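PDB 6OW4: oxidoreductase, short chain dehydrogenase/reductase family protein from Bifidobacterium adolescentis L2-32, which binds NADH and acts as a 20beta-hydroxysteroid dehydrogenase of the short-chain dehydrogenase/reductase family. Local coordinates for residues G173-F178 / G222-T227. Numbering follows the deposited sequence.
Sequences GGSLIF and GIRSNT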
loop_
_atom_site.group_PDB
_atom_site.type_symbol
_atom_site.label_atom_id
_atom_site.label_comp_id
_atom_site.label_asym_id
_atom_site.label_seq_id
_atom_site.Cartn_x
_atom_site.Cartn_y
_atom_site.Cartn_z
ATOM N N GLY F 173 -1.785 22.571 19.416
ATOM C CA GLY F 173 -1.934 21.412 18.515
ATOM C C GLY F 173 -3.377 21.207 18.087
ATOM O O GLY F 173 -4.203 22.106 18.342
ATOM N N GLY F 174 -3.674 20.064 17.461
ATOM C CA GLY F 174 -5.028 19.719 16.990
ATOM C C GLY F 174 -5.053 18.453 16.154
ATOM O O GLY F 174 -3.986 17.839 15.977
ATOM N N SER F 175 -6.235 18.082 15.653
ATOM C CA SER F 175 -6.493 16.828 14.894
ATOM C C SER F 175 -7.291 17.135 13.621
ATOM O O SER F 175 -8.462 17.548 13.741
ATOM C CB SER F 175 -7.211 15.823 15.754
ATOM O OG SER F 175 -7.470 14.628 15.029
ATOM N N LEU F 176 -6.674 16.932 12.453
ATOM C CA LEU F 176 -7.327 17.060 11.124
ATOM C C LEU F 176 -7.823 15.679 10.689
ATOM O O LEU F 176 -7.000 14.745 10.665
ATOM C CB LEU F 176 -6.325 17.618 10.110
ATOM C CG LEU F 176 -5.614 18.908 10.514
ATOM C CD1 LEU F 176 -4.516 19.244 9.519
ATOM C CD2 LEU F 176 -6.601 20.061 10.636
ATOM N N ILE F 177 -9.116 15.563 10.373
ATOM C CA ILE F 177 -9.733 14.330 9.799
ATOM C C ILE F 177 -10.306 14.682 8.422
ATOM O O ILE F 177 -11.282 15.451 8.362
ATOM C CB ILE F 177 -10.803 13.730 10.735
ATOM C CG1 ILE F 177 -10.279 13.537 12.163
ATOM C CG2 ILE F 177 -11.344 12.430 10.159
ATOM C CD1 ILE F 177 -10.617 14.668 13.109
ATOM N N PHE F 178 -9.705 14.141 7.363
ATOM C CA PHE F 178 -10.149 14.301 5.957
ATOM C C PHE F 178 -10.947 13.058 5.555
ATOM O O PHE F 178 -10.433 11.945 5.743
ATOM C CB PHE F 178 -8.944 14.487 5.031
ATOM C CG PHE F 178 -8.114 15.723 5.274
ATOM C CD1 PHE F 178 -7.244 15.801 6.352
ATOM C CD2 PHE F 178 -8.172 16.796 4.399
ATOM C CE1 PHE F 178 -6.471 16.934 6.560
ATOM C CE2 PHE F 178 -7.395 17.926 4.604
ATOM C CZ PHE F 178 -6.549 17.994 5.687
ATOM N N GLY F 222 2.265 20.043 16.888
ATOM C CA GLY F 222 1.336 19.250 17.717
ATOM C C GLY F 222 0.029 18.957 16.998
ATOM O O GLY F 222 -0.969 18.671 17.684
ATOM N N ILE F 223 0.034 19.006 15.663
ATOM C CA ILE F 223 -1.163 18.776 14.801
ATOM C C ILE F 223 -1.038 17.388 14.163
ATOM O O ILE F 223 -0.006 17.127 13.518
ATOM C CB ILE F 223 -1.311 19.903 13.754
ATOM C CG1 ILE F 223 -1.461 21.271 14.428
ATOM C CG2 ILE F 223 -2.462 19.616 12.797
ATOM C CD1 ILE F 223 -1.376 22.449 13.485
ATOM N N ARG F 224 -2.043 16.531 14.369
ATOM C CA ARG F 224 -2.174 15.206 13.708
ATOM C C ARG F 224 -3.113 15.355 12.508
ATOM O O ARG F 224 -4.042 16.184 12.588
ATOM C CB ARG F 224 -2.688 14.154 14.697
ATOM C CG ARG F 224 -1.763 13.927 15.883
ATOM C CD ARG F 224 -2.257 12.875 16.859
ATOM N NE ARG F 224 -3.589 13.156 17.382
ATOM C CZ ARG F 224 -4.718 12.565 16.992
ATOM N NH1 ARG F 224 -4.712 11.634 16.049
ATOM N NH2 ARG F 224 -5.863 12.909 17.557
ATOM N N SER F 225 -2.860 14.597 11.438
ATOM C CA SER F 225 -3.653 14.597 10.182
ATOM C C SER F 225 -3.863 13.157 9.715
ATOM O O SER F 225 -2.862 12.483 9.408
ATOM C CB SER F 225 -2.987 15.423 9.111
ATOM O OG SER F 225 -3.772 15.444 7.925
ATOM N N ASN F 226 -5.119 12.713 9.666
ATOM C CA ASN F 226 -5.499 11.334 9.265
ATOM C C ASN F 226 -6.695 11.402 8.313
ATOM O O ASN F 226 -7.367 12.450 8.274
ATOM C CB ASN F 226 -5.804 10.459 10.483
ATOM C CG ASN F 226 -4.589 10.237 11.358
ATOM O OD1 ASN F 226 -3.662 9.527 10.970
ATOM N ND2 ASN F 226 -4.586 10.839 12.537
ATOM N N THR F 227 -6.933 10.315 7.579
ATOM C CA THR F 227 -8.080 10.155 6.653
ATOM C C THR F 227 -8.966 8.997 7.116
ATOM O O THR F 227 -8.443 8.046 7.729
ATOM C CB THR F 227 -7.605 9.921 5.216
ATOM O OG1 THR F 227 -6.778 8.758 5.220
ATOM C CG2 THR F 227 -6.841 11.098 4.657
HETATM O O HOH W 1 -6.595 13.215 12.966
#
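L176 and S225 sit side by side on neighbouring parallel strands, 174-178 and 223-227, in the central sheet of the Rossmann fold. The connection between them carries helix 198-217, the right-handed beta-alpha-beta crossover of this fold. Five backbone hydrogen bonds join 173-178 and 222-227. The straightest runs from L176 N to R224 O, 2.7 Å long with 177° at the hydrogen. L176 O then accepts N226 N at 2.9 Å.

On the face of L176 and F178, CD1 of L176 packs on CG2 of I223 at 3.9 Å. CG of L176 is anti to its carbonyl carbon (chi1 -52°), and CD1, extended beyond it, reaches I223 as the two side chains cross obliquely. A glycine in place of L176 would probably leave CG2 of I223 without this neighbour and open a gap beneath A163 and M167 of helix 142-170. OG of S225 lies 3.4 Å from CE1 of F178, while it is hydrogen-bonded with OG of S211 on helix 198-217. The F178 ring also meets H210 with the planes nearly perpendicular.

The other face is more polar. OG of S175 is 3.5 Å from NH2 of R224, but the angle is too poor for a hydrogen bond. Both atoms instead bond to the backbone oxygen of L272, at the end of helix 262-273. NH1 of R224 and ND2 of N226 share V280 O. A water ties the two segments together: it donates to S175 OG at 2.6 Å and to L176 O at 2.8 Å, and accepts from N226 ND2 at 3.1 Å.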